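Local atomic coordinates of mosquitocidal toxin (Bacillus sphaericus, PDB entry 2CB4), a protein that kills mosquito larvae as a toxin, its catalytic domain, the part described here, probably acting as an ADP-ribosyltransferase. Residues L112-L115 against P120-F123. The protein carries 1 engineered substitution. Sequence-based numbering, arbitrary orientation.
Sequences LNYL and PSIF
The ring of Y114 meets S121 and F123, and it is the one side chain that 112-115 brings to this contact. CB of F123 sits over one face of the tyrosine ring, 3.9 Å from its centroid and almost along the ring normal. This is a CH-pi contact, displaced from the ring centre toward the rim. The phenylalanine ring then turns back toward the root of the tyrosine, where F123 CD2 lies 3.7 Å from Y114 CG. The two rings meet obliquely, with planes at 44° and centroids 5.4 Å apart. OG of S121 comes in beside the same tyrosine, 3.0 Å from Y114 CD1, and approaches the ring at a slant. No hydrogen bond joins the two segments.

S121 and F123 are tied to each other by an ST turn. The backbone N of F123 donates to S121 OG at 3.2 Å, with an N-H...O angle of 159°. The OG of S121 lies between its own backbone N and carbonyl carbon (chi1 70°), from where it can accept this bond and still touch the tyrosine. The far end of Y114 is anchored too: its hydroxyl is hydrogen-bonded to S125 OG.

The contact packs helix 111-117, through Y114, against the short connection that follows it, where the chain turns and enters strand 123-131. That strand belongs to the mixed sheet of the ADP-ribosyltransferase-like domain. F123 also packs on T182 and P184 at strand 180-184, and I43 of helix 36-44 touches it as well.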
loop_
_atom_site.group_PDB
_atom_site.type_symbol
_atom_site.label_atom_id
_atom_site.label_comp_id
_atom_site.label_asym_id
_atom_site.label_seq_id
_atom_site.Cartn_x
_atom_site.Cartn_y
_atom_site.Cartn_z
ATOM N N LEU A 112 9.448 31.130 -21.017
ATOM C CA LEU A 112 10.410 30.996 -22.126
ATOM C C LEU A 112 10.851 29.556 -22.345
ATOM O O LEU A 112 11.012 29.135 -23.480
ATOM C CB LEU A 112 11.627 31.914 -21.931
ATOM C CG LEU A 112 11.403 33.359 -22.411
ATOM C CD1 LEU A 112 12.561 34.243 -21.960
ATOM C CD2 LEU A 112 11.189 33.449 -23.929
ATOM N N ASN A 113 10.983 28.789 -21.269
ATOM C CA ASN A 113 11.372 27.415 -21.396
ATOM C C ASN A 113 10.240 26.613 -21.984
ATOM O O ASN A 113 10.454 25.697 -22.813
ATOM C CB ASN A 113 11.764 26.824 -20.050
ATOM C CG ASN A 113 13.197 27.067 -19.713
ATOM O OD1 ASN A 113 13.970 27.715 -20.478
ATOM N ND2 ASN A 113 13.588 26.588 -18.575
ATOM N N TYR A 114 9.031 26.983 -21.559
ATOM C CA TYR A 114 7.843 26.301 -22.038
ATOM C C TYR A 114 7.750 26.407 -23.573
ATOM O O TYR A 114 7.640 25.429 -24.284
ATOM C CB TYR A 114 6.591 26.772 -21.276
ATOM C CG TYR A 114 5.388 26.503 -22.038
ATOM C CD1 TYR A 114 4.871 25.209 -22.077
ATOM C CD2 TYR A 114 4.802 27.499 -22.854
ATOM C CE1 TYR A 114 3.796 24.907 -22.900
ATOM C CE2 TYR A 114 3.740 27.207 -23.657
ATOM C CZ TYR A 114 3.253 25.883 -23.681
ATOM O OH TYR A 114 2.146 25.590 -24.418
ATOM N N LEU A 115 7.882 27.607 -24.082
ATOM C CA LEU A 115 7.846 27.871 -25.533
ATOM C C LEU A 115 9.019 27.290 -26.316
ATOM O O LEU A 115 8.913 26.878 -27.468
ATOM C CB LEU A 115 7.854 29.393 -25.756
ATOM C CG LEU A 115 6.725 30.226 -25.144
ATOM C CD1 LEU A 115 7.176 31.691 -25.238
ATOM C CD2 LEU A 115 5.365 29.937 -25.939
ATOM N N PRO A 120 6.736 20.642 -19.308
ATOM C CA PRO A 120 5.411 20.704 -18.656
ATOM C C PRO A 120 5.235 21.996 -17.883
ATOM O O PRO A 120 6.131 22.422 -17.139
ATOM C CB PRO A 120 5.424 19.522 -17.676
ATOM C CG PRO A 120 6.536 18.652 -18.143
ATOM C CD PRO A 120 7.536 19.493 -18.848
ATOM N N SER A 121 4.063 22.609 -18.028
ATOM C CA SER A 121 3.817 23.862 -17.349
ATOM C C SER A 121 2.335 24.077 -17.180
ATOM O O SER A 121 1.530 23.221 -17.540
ATOM C CB SER A 121 4.409 24.998 -18.186
ATOM O OG SER A 121 3.662 25.196 -19.368
ATOM N N ILE A 122 1.981 25.233 -16.627
ATOM C CA ILE A 122 0.594 25.632 -16.420
ATOM C C ILE A 122 0.025 26.326 -17.674
ATOM O O ILE A 122 -1.126 26.763 -17.675
ATOM C CB ILE A 122 0.475 26.624 -15.232
ATOM C CG1 ILE A 122 1.294 27.903 -15.486
ATOM C CG2 ILE A 122 0.863 25.965 -13.909
ATOM C CD1 ILE A 122 0.761 29.145 -14.708
ATOM N N PHE A 123 0.828 26.437 -18.729
ATOM C CA PHE A 123 0.390 27.104 -19.957
ATOM C C PHE A 123 -0.246 26.189 -21.005
ATOM O O PHE A 123 0.184 25.049 -21.229
ATOM C CB PHE A 123 1.574 27.843 -20.646
ATOM C CG PHE A 123 2.365 28.732 -19.719
ATOM C CD1 PHE A 123 1.837 29.944 -19.271
ATOM C CD2 PHE A 123 3.645 28.354 -19.284
ATOM C CE1 PHE A 123 2.568 30.740 -18.376
ATOM C CE2 PHE A 123 4.371 29.143 -18.402
ATOM C CZ PHE A 123 3.831 30.339 -17.946
#